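Local structure of UDP-glucose:anthocyanidin 3-O-glucosyltransferase (Clitoria ternatea, 4REL) at residues A[53-56]-A[57-61]; A[306-310]-A[311-315]; A[368-371]-A[372-376]. The protein belongs to the plant family of GT-B fold glycosyltransferases, in which two Rossmann-like domains face each other across a cleft. All coordinates share one frame; numbering follows the deposited sequence.

Interaction 1 of 3, residues A[53-56]-A[57-61]; sequences RHIP and NNIRV. With ACT (acetate ion), chain G.
Pro-56 and Ile-59 are the first and last residues of a type I beta turn, meeting through both backbone and side chains. Asn-57 takes the first corner, an exposed place that suits a polar amide. Asn-58 follows with CG between its backbone N and carbonyl carbon (chi1 62°), a torsion that brings Asn-58 OD1 within 3.6 Å of Pro-56 CB. Its ND2 is held by the carbonyls of Thr-35 and Ala-29, which fixes the amide's rotation. At Ile-59 the turn closes: N donates to Pro-56 O over 3.2 Å in a fairly straight bond (162° at the hydrogen), although the donor stands 54° out of the carbonyl plane. The two branches of Ile-59 divide their work, CD1 resting 3.6 Å from Pro-56 CG while CG2 approaches Ile-55 CD1 at 4.0 Å. Ile-55 CD1 comes closer still to Ile-59 O, at 3.4 Å. Arg-60 points away from 53-56 and reaches in an extended chain to an acetate ion at the guanidinium edge, probably a guest from the crystallisation liquor. Arg-60 NH1 donates to acetate O at 2.8 Å and Arg-60 NH2 to acetate OXT at 2.9 Å; Ser-36 OG also bonds to the ion. Val-61 CG2 completes the apolar group 3.9 Å from Ile-55 CD1, the two side chains nearly perpendicular. The loop after helix 43-50, closed by this turn, leads into edge strand 59-64: Pro-56 and Ile-59 pack on Leu-26 of helix 18-31, Ile-55 and Val-61 on Phe-50 of helix 43-50, and Arg-60 pairs through its backbone with Phe-37 and Phe-39 of strand 36-42.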
loop_
_atom_site.group_PDB
_atom_site.type_symbol
_atom_site.label_atom_id
_atom_site.label_comp_id
_atom_site.label_asym_id
_atom_site.label_seq_id
_atom_site.Cartn_x
_atom_site.Cartn_y
_atom_site.Cartn_z
ATOM N N ARG A 53 -8.307 18.306 7.689
ATOM C CA ARG A 53 -9.293 17.244 7.845
ATOM C C ARG A 53 -10.133 17.368 9.125
ATOM O O ARG A 53 -9.596 17.590 10.207
ATOM C CB ARG A 53 -8.530 15.915 7.805
ATOM C CG ARG A 53 -9.340 14.647 7.879
ATOM C CD ARG A 53 -8.450 13.450 7.550
ATOM N NE ARG A 53 -8.622 12.988 6.173
ATOM C CZ ARG A 53 -7.628 12.651 5.354
ATOM N NH1 ARG A 53 -6.367 12.723 5.754
ATOM N NH2 ARG A 53 -7.895 12.243 4.121
ATOM N N HIS A 54 -11.453 17.243 8.995
ATOM C CA HIS A 54 -12.341 17.178 10.160
ATOM C C HIS A 54 -12.527 15.721 10.583
ATOM O O HIS A 54 -12.714 14.840 9.742
ATOM C CB HIS A 54 -13.702 17.809 9.854
ATOM C CG HIS A 54 -14.693 17.694 10.976
ATOM N ND1 HIS A 54 -15.663 16.715 11.015
ATOM C CD2 HIS A 54 -14.870 18.445 12.089
ATOM C CE1 HIS A 54 -16.391 16.863 12.109
ATOM N NE2 HIS A 54 -15.931 17.906 12.777
ATOM N N ILE A 55 -12.471 15.457 11.883
ATOM C CA ILE A 55 -12.643 14.089 12.353
ATOM C C ILE A 55 -13.784 13.988 13.352
ATOM O O ILE A 55 -14.062 14.955 14.067
ATOM C CB ILE A 55 -11.348 13.533 12.969
ATOM C CG1 ILE A 55 -10.901 14.396 14.145
ATOM C CG2 ILE A 55 -10.251 13.471 11.913
ATOM C CD1 ILE A 55 -9.722 13.821 14.897
ATOM N N PRO A 56 -14.456 12.826 13.388
ATOM C CA PRO A 56 -15.557 12.608 14.331
ATOM C C PRO A 56 -15.137 12.803 15.780
ATOM O O PRO A 56 -13.951 12.732 16.115
ATOM C CB PRO A 56 -15.961 11.144 14.080
ATOM C CG PRO A 56 -14.878 10.557 13.256
ATOM C CD PRO A 56 -14.304 11.687 12.467
ATOM N N ASN A 57 -16.124 13.056 16.630
ATOM C CA ASN A 57 -15.879 13.413 18.017
ATOM C C ASN A 57 -15.225 12.305 18.840
ATOM O O ASN A 57 -14.537 12.585 19.820
ATOM C CB ASN A 57 -17.191 13.852 18.668
ATOM C CG ASN A 57 -17.910 14.916 17.862
ATOM O OD1 ASN A 57 -17.290 15.861 17.365
ATOM N ND2 ASN A 57 -19.224 14.764 17.719
ATOM N N ASN A 58 -15.420 11.053 18.437
ATOM C CA ASN A 58 -14.854 9.940 19.199
ATOM C C ASN A 58 -13.451 9.503 18.747
ATOM O O ASN A 58 -12.920 8.500 19.235
ATOM C CB ASN A 58 -15.824 8.749 19.274
ATOM C CG ASN A 58 -16.153 8.154 17.914
ATOM O OD1 ASN A 58 -16.179 8.851 16.893
ATOM N ND2 ASN A 58 -16.412 6.851 17.897
ATOM N N ILE A 59 -12.861 10.261 17.821
ATOM C CA ILE A 59 -11.461 10.068 17.449
ATOM C C ILE A 59 -10.653 11.242 17.990
ATOM O O ILE A 59 -10.998 12.411 17.760
ATOM C CB ILE A 59 -11.253 9.975 15.919
ATOM C CG1 ILE A 59 -12.017 8.777 15.348
ATOM C CG2 ILE A 59 -9.770 9.869 15.607
ATOM C CD1 ILE A 59 -11.901 8.630 13.824
ATOM N N ARG A 60 -9.597 10.939 18.733
ATOM C CA ARG A 60 -8.734 11.977 19.278
ATOM C C ARG A 60 -7.323 11.672 18.836
ATOM O O ARG A 60 -6.948 10.507 18.735
ATOM C CB ARG A 60 -8.812 11.998 20.803
ATOM C CG ARG A 60 -10.181 12.418 21.318
ATOM C CD ARG A 60 -10.361 12.122 22.802
ATOM N NE ARG A 60 -11.734 12.420 23.225
ATOM C CZ ARG A 60 -12.738 11.546 23.194
ATOM N NH1 ARG A 60 -12.528 10.306 22.779
ATOM N NH2 ARG A 60 -13.954 11.911 23.586
ATOM N N VAL A 61 -6.543 12.720 18.590
ATOM C CA VAL A 61 -5.206 12.543 18.031
ATOM C C VAL A 61 -4.147 12.901 19.062
ATOM O O VAL A 61 -4.234 13.942 19.719
ATOM C CB VAL A 61 -5.039 13.400 16.771
ATOM C CG1 VAL A 61 -3.609 13.309 16.241
ATOM C CG2 VAL A 61 -6.029 12.948 15.707
HETATM C C ACT G . -16.058 9.314 22.778
HETATM O O ACT G . -14.905 8.958 23.107
HETATM O OXT ACT G . -16.341 10.524 22.607
HETATM C CH3 ACT G . -17.149 8.278 22.727
#

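Interaction 2 of 3, residues A[306-310]-A[311-315]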
loop_
_atom_site.group_PDB
_atom_site.type_symbol
_atom_site.label_atom_id
_atom_site.label_comp_id
_atom_site.label_asym_id
_atom_site.label_seq_id
_atom_site.Cartn_x
_atom_site.Cartn_y
_atom_site.Cartn_z
ATOM N N SER A 306 13.835 18.765 -14.718
ATOM C CA SER A 306 15.107 19.192 -15.304
ATOM C C SER A 306 15.867 18.065 -16.000
ATOM O O SER A 306 16.789 18.320 -16.777
ATOM C CB SER A 306 16.009 19.848 -14.245
ATOM O OG SER A 306 16.247 18.971 -13.152
ATOM N N ILE A 307 15.495 16.818 -15.736
ATOM C CA ILE A 307 16.216 15.715 -16.372
ATOM C C ILE A 307 15.463 15.106 -17.558
ATOM O O ILE A 307 16.011 14.270 -18.275
ATOM C CB ILE A 307 16.621 14.624 -15.369
ATOM C CG1 ILE A 307 15.389 13.909 -14.832
ATOM C CG2 ILE A 307 17.465 15.217 -14.235
ATOM C CD1 ILE A 307 15.711 12.630 -14.088
ATOM N N LEU A 308 14.218 15.529 -17.767
ATOM C CA LEU A 308 13.479 15.135 -18.966
ATOM C C LEU A 308 14.234 15.628 -20.189
ATOM O O LEU A 308 14.884 16.673 -20.121
ATOM C CB LEU A 308 12.086 15.762 -18.949
ATOM C CG LEU A 308 11.140 15.281 -17.857
ATOM C CD1 LEU A 308 9.826 16.056 -17.928
ATOM C CD2 LEU A 308 10.881 13.789 -17.998
ATOM N N PRO A 309 14.165 14.878 -21.307
ATOM C CA PRO A 309 14.809 15.283 -22.560
ATOM C C PRO A 309 14.414 16.711 -22.924
ATOM O O PRO A 309 13.263 17.099 -22.704
ATOM C CB PRO A 309 14.227 14.297 -23.582
ATOM C CG PRO A 309 13.938 13.070 -22.781
ATOM C CD PRO A 309 13.465 13.587 -21.441
ATOM N N LYS A 310 15.359 17.495 -23.437
ATOM C CA LYS A 310 15.047 18.854 -23.857
ATOM C C LYS A 310 13.926 18.848 -24.902
ATOM O O LYS A 310 13.983 18.106 -25.881
ATOM C CB LYS A 310 16.288 19.548 -24.428
ATOM C CG LYS A 310 16.012 20.977 -24.862
ATOM C CD LYS A 310 17.250 21.689 -25.381
ATOM C CE LYS A 310 16.940 23.157 -25.638
ATOM N NZ LYS A 310 18.063 23.872 -26.297
ATOM N N GLY A 311 12.895 19.661 -24.666
ATOM C CA GLY A 311 11.791 19.774 -25.601
ATOM C C GLY A 311 10.725 18.693 -25.507
ATOM O O GLY A 311 9.707 18.768 -26.204
ATOM N N PHE A 312 10.945 17.687 -24.666
ATOM C CA PHE A 312 9.983 16.589 -24.563
ATOM C C PHE A 312 8.588 17.066 -24.145
ATOM O O PHE A 312 7.588 16.699 -24.766
ATOM C CB PHE A 312 10.488 15.495 -23.611
ATOM C CG PHE A 312 9.384 14.650 -23.018
ATOM C CD1 PHE A 312 8.741 13.684 -23.782
ATOM C CD2 PHE A 312 8.998 14.823 -21.698
ATOM C CE1 PHE A 312 7.715 12.912 -23.241
ATOM C CE2 PHE A 312 7.978 14.051 -21.148
ATOM C CZ PHE A 312 7.337 13.104 -21.920
ATOM N N VAL A 313 8.505 17.863 -23.085
ATOM C CA VAL A 313 7.196 18.302 -22.614
ATOM C C VAL A 313 6.530 19.176 -23.667
ATOM O O VAL A 313 5.341 19.038 -23.951
ATOM C CB VAL A 313 7.283 19.080 -21.286
ATOM C CG1 VAL A 313 5.914 19.545 -20.868
ATOM C CG2 VAL A 313 7.878 18.200 -20.190
ATOM N N GLU A 314 7.312 20.078 -24.249
ATOM C CA GLU A 314 6.799 20.967 -25.282
ATOM C C GLU A 314 6.304 20.202 -26.515
ATOM O O GLU A 314 5.192 20.444 -26.996
ATOM C CB GLU A 314 7.867 21.996 -25.677
ATOM C CG GLU A 314 7.356 23.058 -26.624
ATOM C CD GLU A 314 8.345 24.196 -26.817
ATOM O OE1 GLU A 314 9.307 24.297 -26.022
ATOM O OE2 GLU A 314 8.147 24.992 -27.760
ATOM N N ARG A 315 7.110 19.273 -27.021
ATOM C CA ARG A 315 6.722 18.514 -28.211
ATOM C C ARG A 315 5.480 17.634 -27.988
ATOM O O ARG A 315 4.699 17.415 -28.916
ATOM C CB ARG A 315 7.885 17.665 -28.743
ATOM C CG ARG A 315 9.029 18.458 -29.378
ATOM C CD ARG A 315 10.052 17.502 -29.999
ATOM N NE ARG A 315 10.495 16.497 -29.036
ATOM C CZ ARG A 315 11.568 16.623 -28.262
ATOM N NH1 ARG A 315 12.328 17.710 -28.340
ATOM N NH2 ARG A 315 11.883 15.662 -27.406
HETATM O O HOH W 1 10.991 18.537 -21.513
HETATM O O HOH W 2 14.800 15.516 -26.999
#
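Phe-312 N donates to Pro-309 O across 3.1 Å, closing a type II beta turn whose corners are Lys-310 and Gly-311. Glycine suits the second corner because its phi is positive (82°), while Pro-309 contributes its carbonyl and an apolar ring that also packs on Ala-286 of helix 279-292. Beside this bond the side chains of Pro-309 and Phe-312 run together, pointing the same way, with CB to CB at 3.9 Å. Leu-308 sends CD1 to two neighbours: it sits at the edge of the Phe-312 ring, 4.1 Å from CD2, and touches Val-313 CG2 at 3.7 Å. A bend in the Arg-315 chain (chi3 -53°) folds its guanidinium over Gly-311 O, which lies 3.4 Å from the plane and beneath its centre. Arg-315 NH1 donates to Lys-310 O at 3.0 Å, in the carbonyl plane and on a lone pair, with the oxygen tilted somewhat from the guanidinium plane. Gly-311 O also accepts from Arg-315 N at 2.8 Å. Two waters bridge the same groups, one donating to Pro-309 O and accepting from Val-313 N, the other donating to Lys-310 O and accepting from Arg-315 NH2. Lys-310 itself occupies an exposed corner, as befits a charged residue. Farther out, Glu-290 of helix 279-292 forms a salt bridge with Arg-315 NE and so helps to position the guanidinium, while Trp-298 of strand 296-299 backs both Leu-308 and Phe-312. The arrangement is a type II turn with glycine at its second corner, the same Gly-311 serving as N-cap of helix 312-315, between strands 296-299 and 320-323 of a Rossmann-like sheet.

Interaction 3 of 3, residues A[368-371]-A[372-376]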
loop_
_atom_site.group_PDB
_atom_site.type_symbol
_atom_site.label_atom_id
_atom_site.label_comp_id
_atom_site.label_asym_id
_atom_site.label_seq_id
_atom_site.Cartn_x
_atom_site.Cartn_y
_atom_site.Cartn_z
ATOM N N GLN A 368 6.891 -4.478 -3.742
ATOM C CA GLN A 368 6.384 -4.123 -5.067
ATOM C C GLN A 368 6.610 -5.253 -6.060
ATOM O O GLN A 368 5.812 -5.456 -6.978
ATOM C CB GLN A 368 7.046 -2.831 -5.551
ATOM C CG GLN A 368 6.593 -1.625 -4.736
ATOM C CD GLN A 368 7.443 -0.389 -4.938
ATOM O OE1 GLN A 368 8.342 -0.351 -5.789
ATOM N NE2 GLN A 368 7.164 0.637 -4.142
ATOM N N GLY A 369 7.697 -5.991 -5.871
ATOM C CA GLY A 369 8.001 -7.120 -6.733
ATOM C C GLY A 369 6.991 -8.241 -6.611
ATOM O O GLY A 369 6.655 -8.910 -7.602
ATOM N N ILE A 370 6.482 -8.438 -5.395
ATOM C CA ILE A 370 5.444 -9.430 -5.172
ATOM C C ILE A 370 4.174 -9.001 -5.897
ATOM O O ILE A 370 3.529 -9.808 -6.572
ATOM C CB ILE A 370 5.134 -9.618 -3.667
ATOM C CG1 ILE A 370 6.406 -9.974 -2.884
ATOM C CG2 ILE A 370 4.055 -10.670 -3.489
ATOM C CD1 ILE A 370 7.103 -11.259 -3.350
ATOM N N ALA A 371 3.814 -7.726 -5.747
ATOM C CA ALA A 371 2.640 -7.183 -6.408
ATOM C C ALA A 371 2.740 -7.323 -7.919
ATOM O O ALA A 371 1.770 -7.727 -8.576
ATOM C CB ALA A 371 2.424 -5.721 -6.010
ATOM N N ALA A 372 3.911 -6.996 -8.468
ATOM C CA ALA A 372 4.114 -7.056 -9.907
ATOM C C ALA A 372 3.915 -8.489 -10.402
ATOM O O ALA A 372 3.280 -8.715 -11.434
ATOM C CB ALA A 372 5.508 -6.535 -10.285
ATOM N N ARG A 373 4.464 -9.454 -9.672
ATOM C CA ARG A 373 4.315 -10.862 -10.046
ATOM C C ARG A 373 2.854 -11.318 -9.978
ATOM O O ARG A 373 2.387 -12.052 -10.852
ATOM C CB ARG A 373 5.185 -11.766 -9.160
ATOM C CG ARG A 373 5.084 -13.272 -9.504
ATOM C CD ARG A 373 5.670 -13.571 -10.890
ATOM N NE ARG A 373 7.039 -13.081 -10.965
ATOM C CZ ARG A 373 7.696 -12.833 -12.092
ATOM N NH1 ARG A 373 7.120 -13.047 -13.270
ATOM N NH2 ARG A 373 8.934 -12.368 -12.040
ATOM N N VAL A 374 2.142 -10.917 -8.924
ATOM C CA VAL A 374 0.731 -11.282 -8.794
ATOM C C VAL A 374 -0.048 -10.697 -9.971
ATOM O O VAL A 374 -0.860 -11.375 -10.613
ATOM C CB VAL A 374 0.136 -10.813 -7.444
ATOM C CG1 VAL A 374 -1.377 -11.012 -7.418
ATOM C CG2 VAL A 374 0.785 -11.562 -6.284
ATOM N N ILE A 375 0.241 -9.441 -10.281
ATOM C CA ILE A 375 -0.436 -8.762 -11.381
ATOM C C ILE A 375 -0.224 -9.494 -12.713
ATOM O O ILE A 375 -1.169 -9.744 -13.462
ATOM C CB ILE A 375 0.037 -7.294 -11.483
ATOM C CG1 ILE A 375 -0.639 -6.459 -10.393
ATOM C CG2 ILE A 375 -0.293 -6.722 -12.852
ATOM C CD1 ILE A 375 0.059 -5.129 -10.099
ATOM N N GLN A 376 1.019 -9.848 -13.013
ATOM C CA GLN A 376 1.305 -10.473 -14.297
ATOM C C GLN A 376 0.907 -11.949 -14.372
ATOM O O GLN A 376 0.343 -12.388 -15.377
ATOM C CB GLN A 376 2.789 -10.363 -14.644
ATOM C CG GLN A 376 3.114 -10.897 -16.046
ATOM C CD GLN A 376 4.592 -10.856 -16.366
ATOM O OE1 GLN A 376 5.113 -9.848 -16.862
ATOM N NE2 GLN A 376 5.289 -11.964 -16.086
#
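The opening turns of helix 368-378, the crossover of a beta-alpha-beta unit, are joined by successive backbone bonds in which the N-H groups of Ala-372, Arg-373, Val-374 and Ile-375 donate to the carbonyls four residues earlier; Ala-372 N lies 2.9 Å from Gln-368 O. Branched side chains lie over the same carbonyls. Val-374 CG2 is 3.3 Å from Ile-370 O. With CG1 of Ile-375 beside its backbone N (chi1 -77°), CG1 and CD1 turn back over Ala-371 O, CG1 at 3.3 Å from that oxygen. Small Ala-371 and Ala-372 suit the buried faces, Ala-372 meeting Cys-361 and Ile-384 of the flanking strands and Ala-371 meeting Val-138. Arg-373 curls through chi2 and chi3 near +60°, its NE reaching Asp-177 and its NH1 Asp-377 in salt bridges that probably offset the charge of this buried residue. Gln-368 OE1 accepts from the backbone N of Phe-364 and Phe-365, bracing the loop whose Phe-365, Gly-366 and Asp-367 line the 3,5,7-trihydroxy-2-(4-hydroxyphenyl)-4h-chromen-4-one pocket, while NE2 bonds to a glycerol probably from the crystallisation liquor. An Asp-Gln pair leading into a helix beside the interdomain cleft closes the PSPG motif, the signature of plant GT-B glycosyltransferases.

Overall arrangement
The three contacts follow one another along the chain without touching, and they are divided between the two sheets of the GT-B fold. Interaction 1 runs into edge strand 59-64 of the seven-stranded parallel sheet; interactions 2 and 3 belong to the six-stranded one, the former between strands 296-299 and 320-323, the latter between 359-361 and 382-384. Centre to centre, interactions 1 and 2 are about 45 Å apart, 1 and 3 about 36 Å, and 2 and 3 about 31 Å. Interactions 1 and 3 lie on opposite sides of the chain's centre. Interaction 3 adjoins the ligand pocket, whereas interactions 1 and 2 shape peripheral connections, one in each domain.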